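Local coordinates for protein restriction endonuclease (Mycobacterium sp., PDB 4F0Q) that cuts DNA in a cytosine methylation-dependent manner as a tetrameric restriction endonuclease, at residues 218-226 with 237-245. Numbering follows the deposited sequence.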
loop_
_atom_site.group_PDB
_atom_site.type_symbol
_atom_site.label_atom_id
_atom_site.label_comp_id
_atom_site.label_asym_id
_atom_site.label_seq_id
_atom_site.Cartn_x
_atom_site.Cartn_y
_atom_site.Cartn_z
ATOM N N GLY A 218 20.661 21.138 -14.882
ATOM C CA GLY A 218 21.220 22.262 -14.157
ATOM C C GLY A 218 20.472 23.547 -14.451
ATOM O O GLY A 218 19.337 23.516 -14.926
ATOM N N VAL A 219 21.104 24.682 -14.167
ATOM C CA VAL A 219 20.466 25.978 -14.381
ATOM C C VAL A 219 21.383 26.981 -15.076
ATOM O O VAL A 219 22.606 26.828 -15.086
ATOM C CB VAL A 219 19.975 26.602 -13.053
ATOM C CG1 VAL A 219 18.875 25.754 -12.428
ATOM C CG2 VAL A 219 21.136 26.784 -12.089
ATOM N N ASP A 220 20.770 28.004 -15.663
ATOM C CA ASP A 220 21.500 29.125 -16.234
ATOM C C ASP A 220 21.554 30.216 -15.175
ATOM O O ASP A 220 20.522 30.615 -14.639
ATOM C CB ASP A 220 20.787 29.640 -17.486
ATOM C CG ASP A 220 21.659 30.558 -18.328
ATOM O OD1 ASP A 220 22.581 31.194 -17.776
ATOM O OD2 ASP A 220 21.417 30.645 -19.550
ATOM N N PHE A 221 22.756 30.696 -14.871
ATOM C CA PHE A 221 22.921 31.691 -13.817
ATOM C C PHE A 221 22.440 33.081 -14.218
ATOM O O PHE A 221 22.432 34.001 -13.400
ATOM C CB PHE A 221 24.369 31.742 -13.328
ATOM C CG PHE A 221 24.552 31.208 -11.939
ATOM C CD1 PHE A 221 24.199 31.971 -10.838
ATOM C CD2 PHE A 221 25.067 29.940 -11.731
ATOM C CE1 PHE A 221 24.359 31.479 -9.556
ATOM C CE2 PHE A 221 25.232 29.444 -10.452
ATOM C CZ PHE A 221 24.877 30.213 -9.364
ATOM N N ARG A 222 22.035 33.233 -15.476
ATOM C CA ARG A 222 21.440 34.482 -15.934
ATOM C C ARG A 222 20.059 34.670 -15.309
ATOM O O ARG A 222 19.529 35.779 -15.270
ATOM C CB ARG A 222 21.354 34.519 -17.460
ATOM C CG ARG A 222 22.710 34.573 -18.145
ATOM C CD ARG A 222 22.574 34.846 -19.633
ATOM N NE ARG A 222 21.864 33.777 -20.325
ATOM C CZ ARG A 222 21.621 33.768 -21.632
ATOM N NH1 ARG A 222 22.030 34.774 -22.391
ATOM N NH2 ARG A 222 20.966 32.753 -22.179
ATOM N N TRP A 223 19.488 33.570 -14.826
ATOM C CA TRP A 223 18.255 33.594 -14.051
ATOM C C TRP A 223 18.462 34.462 -12.814
ATOM O O TRP A 223 17.665 35.359 -12.517
ATOM C CB TRP A 223 17.894 32.165 -13.635
ATOM C CG TRP A 223 16.622 32.025 -12.850
ATOM C CD1 TRP A 223 15.600 32.927 -12.766
ATOM C CD2 TRP A 223 16.241 30.909 -12.036
ATOM N NE1 TRP A 223 14.606 32.439 -11.950
ATOM C CE2 TRP A 223 14.976 31.203 -11.489
ATOM C CE3 TRP A 223 16.846 29.690 -11.717
ATOM C CZ2 TRP A 223 14.307 30.322 -10.644
ATOM C CZ3 TRP A 223 16.180 28.818 -10.876
ATOM C CH2 TRP A 223 14.924 29.138 -10.350
ATOM N N ILE A 224 19.552 34.189 -12.104
ATOM C CA ILE A 224 19.906 34.942 -10.908
ATOM C C ILE A 224 20.284 36.377 -11.263
ATOM O O ILE A 224 19.953 37.309 -10.529
ATOM C CB ILE A 224 21.052 34.259 -10.134
ATOM C CG1 ILE A 224 20.638 32.844 -9.733
ATOM C CG2 ILE A 224 21.427 35.060 -8.900
ATOM C CD1 ILE A 224 19.346 32.798 -8.942
ATOM N N ASP A 225 20.966 36.548 -12.393
ATOM C CA ASP A 225 21.313 37.876 -12.887
ATOM C C ASP A 225 20.058 38.720 -13.050
ATOM O O ASP A 225 20.022 39.880 -12.645
ATOM C CB ASP A 225 22.042 37.788 -14.229
ATOM C CG ASP A 225 23.377 37.080 -14.126
ATOM O OD1 ASP A 225 23.828 36.811 -12.993
ATOM O OD2 ASP A 225 23.982 36.801 -15.184
ATOM N N ASP A 226 19.029 38.124 -13.643
ATOM C CA ASP A 226 17.753 38.801 -13.830
ATOM C C ASP A 226 17.068 39.064 -12.494
ATOM O O ASP A 226 16.534 40.149 -12.272
ATOM C CB ASP A 226 16.835 37.987 -14.742
ATOM C CG ASP A 226 17.397 37.827 -16.138
ATOM O OD1 ASP A 226 18.234 38.661 -16.540
ATOM O OD2 ASP A 226 17.000 36.869 -16.834
ATOM N N THR A 237 11.886 38.092 -14.787
ATOM C CA THR A 237 13.092 37.379 -14.383
ATOM C C THR A 237 13.012 35.883 -14.663
ATOM O O THR A 237 13.806 35.106 -14.133
ATOM C CB THR A 237 13.380 37.576 -12.882
ATOM O OG1 THR A 237 12.300 37.033 -12.112
ATOM C CG2 THR A 237 13.533 39.051 -12.557
ATOM N N LEU A 238 12.059 35.482 -15.498
ATOM C CA LEU A 238 11.844 34.067 -15.782
ATOM C C LEU A 238 12.300 33.659 -17.181
ATOM O O LEU A 238 11.994 32.558 -17.638
ATOM C CB LEU A 238 10.368 33.706 -15.605
ATOM C CG LEU A 238 9.774 33.797 -14.198
ATOM C CD1 LEU A 238 8.298 33.448 -14.237
ATOM C CD2 LEU A 238 10.518 32.882 -13.239
ATOM N N ARG A 239 13.030 34.539 -17.859
ATOM C CA ARG A 239 13.444 34.266 -19.234
ATOM C C ARG A 239 14.571 33.237 -19.333
ATOM O O ARG A 239 14.721 32.571 -20.357
ATOM C CB ARG A 239 13.826 35.559 -19.960
ATOM C CG ARG A 239 14.888 36.391 -19.265
ATOM C CD ARG A 239 15.100 37.707 -19.996
ATOM N NE ARG A 239 16.090 38.556 -19.339
ATOM C CZ ARG A 239 16.400 39.785 -19.739
ATOM N NH1 ARG A 239 15.794 40.312 -20.794
ATOM N NH2 ARG A 239 17.313 40.488 -19.084
ATOM N N HIS A 240 15.355 33.105 -18.267
ATOM C CA HIS A 240 16.439 32.128 -18.237
ATOM C C HIS A 240 16.238 31.118 -17.113
ATOM O O HIS A 240 17.174 30.430 -16.704
ATOM C CB HIS A 240 17.791 32.829 -18.088
ATOM C CG HIS A 240 18.071 33.832 -19.163
ATOM N ND1 HIS A 240 18.203 33.483 -20.490
ATOM C CD2 HIS A 240 18.245 35.174 -19.108
ATOM C CE1 HIS A 240 18.444 34.567 -21.206
ATOM N NE2 HIS A 240 18.475 35.607 -20.391
ATOM N N ALA A 241 15.006 31.036 -16.622
ATOM C CA ALA A 241 14.659 30.119 -15.543
ATOM C C ALA A 241 14.231 28.768 -16.107
ATOM O O ALA A 241 13.770 28.688 -17.245
ATOM C CB ALA A 241 13.550 30.719 -14.689
ATOM N N PRO A 242 14.398 27.693 -15.317
ATOM C CA PRO A 242 13.941 26.363 -15.732
ATOM C C PRO A 242 12.434 26.331 -15.968
ATOM O O PRO A 242 11.698 27.072 -15.317
ATOM C CB PRO A 242 14.295 25.484 -14.529
ATOM C CG PRO A 242 15.423 26.191 -13.867
ATOM C CD PRO A 242 15.131 27.648 -14.040
ATOM N N GLU A 243 11.989 25.483 -16.891
ATOM C CA GLU A 243 10.567 25.353 -17.194
ATOM C C GLU A 243 9.779 24.868 -15.981
ATOM O O GLU A 243 8.620 25.238 -15.794
ATOM C CB GLU A 243 10.355 24.397 -18.370
ATOM C CG GLU A 243 10.925 24.884 -19.695
ATOM C CD GLU A 243 10.047 25.922 -20.375
ATOM O OE1 GLU A 243 9.038 26.348 -19.772
ATOM O OE2 GLU A 243 10.364 26.309 -21.520
ATOM N N SER A 244 10.416 24.037 -15.162
ATOM C CA SER A 244 9.785 23.491 -13.964
ATOM C C SER A 244 9.454 24.589 -12.959
ATOM O O SER A 244 8.393 24.570 -12.329
ATOM C CB SER A 244 10.691 22.441 -13.316
ATOM O OG SER A 244 11.954 22.992 -12.983
ATOM N N TRP A 245 10.364 25.547 -12.815
ATOM C CA TRP A 245 10.164 26.649 -11.884
ATOM C C TRP A 245 9.067 27.582 -12.383
ATOM O O TRP A 245 8.314 28.145 -11.594
ATOM C CB TRP A 245 11.461 27.429 -11.666
ATOM C CG TRP A 245 11.382 28.370 -10.506
ATOM C CD1 TRP A 245 10.909 29.650 -10.518
ATOM C CD2 TRP A 245 11.779 28.102 -9.157
ATOM N NE1 TRP A 245 10.992 30.196 -9.260
ATOM C CE2 TRP A 245 11.523 29.265 -8.406
ATOM C CE3 TRP A 245 12.331 26.991 -8.511
ATOM C CZ2 TRP A 245 11.798 29.351 -7.043
ATOM C CZ3 TRP A 245 12.605 27.078 -7.159
ATOM C CH2 TRP A 245 12.335 28.247 -6.439
HETATM O O HOH W 1 17.875 27.968 -15.831
HETATM O O HOH W 2 12.451 34.351 -11.046
HETATM O O HOH W 3 15.828 34.720 -16.039
#
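The indole of W223 reaches from the helix 222-227 across the 237-245 segment, with A241 and P242 together beneath one of its faces. A241 CB sits 3.4 Å from the centroid of the W223 five-membered ring, almost on the ring normal, while P242 CD makes the matching CH-pi contact 3.7 Å from the centroid of the W223 six-membered ring. A trans chi1 (-179°) swings the W223 ring away from its backbone N, far enough for its CZ2-CH2 edge to meet the face of W245, a T-shaped pair with planes at 67°. W223 NE1 donates to a water that in turn donates to T237 OG1, whose hydroxyl is also hydrogen-bonded to A234 O.

The guanidinium of R222 lies on the imidazole of H240, centres 3.8 Å apart and planes 27° from parallel; D220 OD2 holds the guanidinium through a salt bridge to R222 NE, and A17 O takes NH1. The edge of the same imidazole faces D226, H240 CD2 lying 3.1 Å from D226 OD2. R239 grips this carboxylate side-on, R239 NE to D226 OD2 (3.2 Å) and NH2 to OD1, both acceptors being met from above the carboxylate plane. A second water donates to D226 OD2 and T237 O and accepts from H240 N, so a buried carboxylate oxygen is tied to the loop backbone as well.

D220 OD1 caps the helix by accepting from R222 N, and P242 is the N-cap of the next helix, 243-251. The contact thus packs the link between helices 222-227 and 243-251 back on the first of them, against strand 175-193, where A181 meets W223 and I183 meets W245, in the PUA-clan N-terminal region of the enzyme.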